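Local atomic coordinates of B-type Cna protein (Enterococcus faecium, PDB entry 6FWY), a protein that is of unknown function but is part of a cell-wall-linked bacterial surface protein, and its thioester domain may, as in related domains, bond covalently to a target. Residues K92-A96 / K139-I144; Y177-S181 / V214-F220. The contacts are given in a common frame with arbitrary orientation. Residues are numbered along the deposited sequence.

Contact 1. Residues K92-A96 / K139-I144; sequences KELGA and KAFEKI
A Schellman motif ends helix 91-94, and the last turn of that helix packs on the side of the long helix 131-150 in the thioester domain. The nearest CA atoms, those of Leu94 and Ala140, lie 5.0 Å apart, a closeness permitted by the small side chain of Ala140. Gly95 leaves the helix with phi 88° and psi 2°, its N bonding to Lys92 O at 3.3 Å; a CB here would jam against the preceding carbonyl oxygen and clash with Lys139 CD. Leu94, in the m,t rotamer, has the most surface covered. Its CB lies 4.2 Å from Ala140 CB, and its CD2 reaches Ile144 CG1 at 3.7 Å, one turn further along the helix. Ala140 also meets Ala96, CB to CB 4.3 Å, and touches Ala105 of helix 99-113, so its small methyl suits this crowded position. Lys143, chi1 t (-171°), lays its flexible aliphatic chain over the end of helix 91-94: its CE is 4.2 Å from Leu94 CD2 and 3.4 Å from Glu93 O. No conventional hydrogen bond crosses; Ala140 CA instead makes a CA-H...O contact with Leu94 O, 3.3 Å with 134° at the hydrogen.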
# COMPACT_ATOMS: atom_id res chain seq x y z
N LYS A 92 1.50 18.74 14.29
CA LYS A 92 2.23 19.94 13.87
C LYS A 92 2.31 20.08 12.33
O LYS A 92 2.03 21.15 11.79
CB LYS A 92 3.65 19.96 14.45
CG LYS A 92 4.42 21.23 14.11
CD LYS A 92 5.76 21.35 14.80
CE LYS A 92 6.54 22.52 14.18
NZ LYS A 92 7.89 22.78 14.75
N GLU A 93 2.70 19.00 11.67
CA GLU A 93 2.79 18.95 10.21
C GLU A 93 1.46 19.19 9.51
O GLU A 93 1.42 19.80 8.46
CB GLU A 93 3.34 17.60 9.77
CG GLU A 93 4.82 17.42 10.08
CD GLU A 93 5.32 16.00 9.82
OE1 GLU A 93 4.53 15.04 9.85
OE2 GLU A 93 6.53 15.87 9.53
N LEU A 94 0.37 18.69 10.10
CA LEU A 94 -0.98 18.88 9.55
C LEU A 94 -1.65 20.23 9.89
O LEU A 94 -2.66 20.58 9.28
CB LEU A 94 -1.88 17.74 9.99
CG LEU A 94 -1.43 16.34 9.53
CD1 LEU A 94 -2.21 15.26 10.27
CD2 LEU A 94 -1.58 16.17 8.04
N GLY A 95 -1.11 20.99 10.84
CA GLY A 95 -1.73 22.24 11.29
C GLY A 95 -2.75 22.04 12.40
O GLY A 95 -3.35 22.99 12.86
N ALA A 96 -2.93 20.79 12.84
CA ALA A 96 -3.77 20.48 13.98
C ALA A 96 -3.03 20.85 15.26
O ALA A 96 -1.82 20.81 15.31
CB ALA A 96 -4.11 19.00 13.98
N LYS A 139 -8.22 23.35 8.61
CA LYS A 139 -6.91 23.47 7.96
C LYS A 139 -6.28 22.08 7.72
O LYS A 139 -5.85 21.78 6.60
CB LYS A 139 -6.00 24.35 8.82
CG LYS A 139 -4.72 24.81 8.13
CD LYS A 139 -3.72 25.39 9.12
CE LYS A 139 -2.37 25.63 8.48
NZ LYS A 139 -2.04 27.08 8.42
N ALA A 140 -6.26 21.24 8.75
CA ALA A 140 -5.78 19.85 8.62
C ALA A 140 -6.57 19.04 7.60
O ALA A 140 -5.97 18.37 6.76
CB ALA A 140 -5.79 19.14 9.97
N PHE A 141 -7.90 19.10 7.69
CA PHE A 141 -8.81 18.46 6.71
C PHE A 141 -8.46 18.83 5.26
O PHE A 141 -8.28 17.95 4.42
CB PHE A 141 -10.28 18.84 6.97
CG PHE A 141 -11.22 18.42 5.86
CD1 PHE A 141 -11.73 17.14 5.82
CD2 PHE A 141 -11.54 19.30 4.83
CE1 PHE A 141 -12.55 16.73 4.78
CE2 PHE A 141 -12.35 18.89 3.77
CZ PHE A 141 -12.87 17.61 3.75
N GLU A 142 -8.38 20.13 4.99
CA GLU A 142 -8.10 20.62 3.64
C GLU A 142 -6.75 20.18 3.09
O GLU A 142 -6.62 19.87 1.91
CB GLU A 142 -8.21 22.15 3.60
CG GLU A 142 -9.64 22.61 3.75
CD GLU A 142 -9.80 24.11 3.94
OE1 GLU A 142 -8.80 24.87 3.95
OE2 GLU A 142 -10.96 24.54 4.09
N LYS A 143 -5.75 20.15 3.96
CA LYS A 143 -4.44 19.62 3.57
C LYS A 143 -4.58 18.15 3.18
O LYS A 143 -4.19 17.76 2.09
CB LYS A 143 -3.43 19.78 4.70
CG LYS A 143 -2.00 19.43 4.28
CD LYS A 143 -0.97 19.85 5.32
CE LYS A 143 0.23 18.89 5.37
NZ LYS A 143 1.30 19.25 4.41
N ILE A 144 -5.15 17.34 4.06
CA ILE A 144 -5.23 15.89 3.85
C ILE A 144 -6.11 15.58 2.64
O ILE A 144 -5.75 14.76 1.79
CB ILE A 144 -5.73 15.14 5.11
CG1 ILE A 144 -4.76 15.36 6.30
CG2 ILE A 144 -5.85 13.64 4.86
CD1 ILE A 144 -5.42 15.09 7.66

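Contact 2. Residues Y177-S181 / V214-F220; sequences YKTAS and VKLNSSF
The hydroxyl of Thr179, chi1 +63°, reaches into the turn 215-218 of the opposing segment: OG1 donates to Lys215 O (2.6 Å) and accepts from Ser218 N (3.0 Å), a double role that suits a short hydroxyl side chain. Strands 177-181 and 218-220 run antiparallel at 146°, axes 4.6 Å apart. Tyr177 and Phe220 form a hydrogen-bonded pair (Tyr177 N to Phe220 O 2.9 Å, Phe220 N to Tyr177 O 3.0 Å); Lys178 and Ser219 form a non-hydrogen-bonded one. Next, Thr179 N bonds Ser218 O at 3.0 Å. Asn217 adopts phi 57°, psi 51°, left-handed angles that asparagine tolerates well, and its amide imitates a peptide: Ser181 N to Asn217 OD1 2.9 Å, Asn217 ND2 to Ser181 O 3.0 Å. Tyr177 (m) and Phe220 (p) share a buried face, Tyr177 CB sitting 4.1 Å from the Phe220 ring centroid as a CH-pi contact. With Asn217 and Ser218 both opposite Thr179, this is a G1 beta bulge within an antiparallel sheet.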
# COMPACT_ATOMS: atom_id res chain seq x y z
N TYR A 177 22.74 -8.80 -14.91
CA TYR A 177 21.48 -8.05 -14.85
C TYR A 177 21.35 -7.35 -13.50
O TYR A 177 21.80 -7.88 -12.50
CB TYR A 177 20.28 -8.99 -15.05
CG TYR A 177 20.27 -9.71 -16.37
CD1 TYR A 177 21.00 -10.90 -16.53
CD2 TYR A 177 19.56 -9.21 -17.46
CE1 TYR A 177 21.00 -11.57 -17.74
CE2 TYR A 177 19.57 -9.87 -18.68
CZ TYR A 177 20.29 -11.05 -18.82
OH TYR A 177 20.32 -11.74 -20.01
N LYS A 178 20.79 -6.15 -13.48
CA LYS A 178 20.44 -5.43 -12.24
C LYS A 178 18.95 -5.58 -11.91
O LYS A 178 18.11 -5.38 -12.78
CB LYS A 178 20.78 -3.93 -12.36
CG LYS A 178 22.27 -3.71 -12.25
CD LYS A 178 22.74 -2.33 -12.65
CE LYS A 178 24.25 -2.34 -12.53
NZ LYS A 178 24.90 -1.13 -13.11
N THR A 179 18.65 -5.90 -10.66
CA THR A 179 17.28 -5.92 -10.14
C THR A 179 17.02 -4.60 -9.43
O THR A 179 17.94 -4.01 -8.85
CB THR A 179 17.01 -7.06 -9.15
OG1 THR A 179 17.84 -6.90 -8.00
CG2 THR A 179 17.27 -8.41 -9.78
N ALA A 180 15.76 -4.16 -9.46
CA ALA A 180 15.34 -2.95 -8.76
C ALA A 180 13.88 -3.03 -8.32
O ALA A 180 13.04 -3.56 -9.04
CB ALA A 180 15.57 -1.71 -9.62
N SER A 181 13.60 -2.50 -7.13
CA SER A 181 12.24 -2.43 -6.60
C SER A 181 12.14 -1.38 -5.50
O SER A 181 13.10 -1.12 -4.78
CB SER A 181 11.81 -3.80 -6.05
OG SER A 181 10.43 -3.80 -5.69
N VAL A 214 16.71 -14.52 -6.77
CA VAL A 214 17.64 -13.39 -6.79
C VAL A 214 17.17 -12.31 -5.83
O VAL A 214 15.98 -12.26 -5.45
CB VAL A 214 17.83 -12.78 -8.20
CG1 VAL A 214 18.36 -13.81 -9.17
CG2 VAL A 214 16.53 -12.20 -8.76
N LYS A 215 18.09 -11.46 -5.43
CA LYS A 215 17.77 -10.34 -4.56
C LYS A 215 17.30 -9.16 -5.38
O LYS A 215 17.63 -9.05 -6.55
CB LYS A 215 18.99 -9.98 -3.71
CG LYS A 215 19.23 -10.99 -2.61
CD LYS A 215 20.69 -11.03 -2.18
CE LYS A 215 20.86 -11.68 -0.82
NZ LYS A 215 20.67 -10.69 0.29
N LEU A 216 16.51 -8.29 -4.74
CA LEU A 216 16.07 -7.01 -5.31
C LEU A 216 17.06 -5.92 -4.95
O LEU A 216 17.64 -5.94 -3.87
CB LEU A 216 14.70 -6.63 -4.75
CG LEU A 216 13.59 -7.65 -4.92
CD1 LEU A 216 12.26 -7.09 -4.41
CD2 LEU A 216 13.46 -8.07 -6.37
N ASN A 217 17.21 -4.94 -5.84
CA ASN A 217 18.20 -3.86 -5.69
C ASN A 217 19.61 -4.44 -5.54
O ASN A 217 20.37 -4.12 -4.62
CB ASN A 217 17.80 -2.92 -4.55
CG ASN A 217 16.41 -2.33 -4.75
OD1 ASN A 217 16.12 -1.82 -5.82
ND2 ASN A 217 15.54 -2.43 -3.76
N SER A 218 19.93 -5.32 -6.48
CA SER A 218 21.17 -6.08 -6.48
C SER A 218 21.52 -6.43 -7.92
O SER A 218 21.08 -5.76 -8.85
CB SER A 218 20.99 -7.35 -5.63
OG SER A 218 22.22 -8.02 -5.43
N SER A 219 22.33 -7.46 -8.12
CA SER A 219 22.56 -7.98 -9.46
C SER A 219 22.77 -9.47 -9.43
O SER A 219 22.98 -10.06 -8.38
CB SER A 219 23.73 -7.27 -10.13
OG SER A 219 24.84 -7.19 -9.29
N PHE A 220 22.66 -10.09 -10.60
CA PHE A 220 23.02 -11.48 -10.78
C PHE A 220 23.60 -11.67 -12.16
O PHE A 220 23.48 -10.82 -13.02
CB PHE A 220 21.81 -12.42 -10.55
CG PHE A 220 20.70 -12.23 -11.51
CD1 PHE A 220 20.69 -12.90 -12.73
CD2 PHE A 220 19.66 -11.38 -11.21
CE1 PHE A 220 19.68 -12.69 -13.65
CE2 PHE A 220 18.61 -11.19 -12.10
CZ PHE A 220 18.63 -11.83 -13.33

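Overall arrangement
Both segments of contact 1 precede those of contact 2 in the chain, and the two contacts lie on opposite sides of its centre, with centres 39 Å apart and nearest atoms about 23 Å apart. They share no helix or strand: contact 1 joins two helices within the thioester domain, whereas contact 2 belongs to an all-beta region. There, strands 172-181 and 218-225 are neighbours in a five-stranded sheet, while strand 213-215 pairs with 185-191 in the larger sheet, so segment 214-220 passes from one sheet to the other. Strands 231-250 and 258-277 follow; 231-250 pairs with 67-73 as well as with 185-191, so this larger sheet physically links the two parts of the elongated molecule.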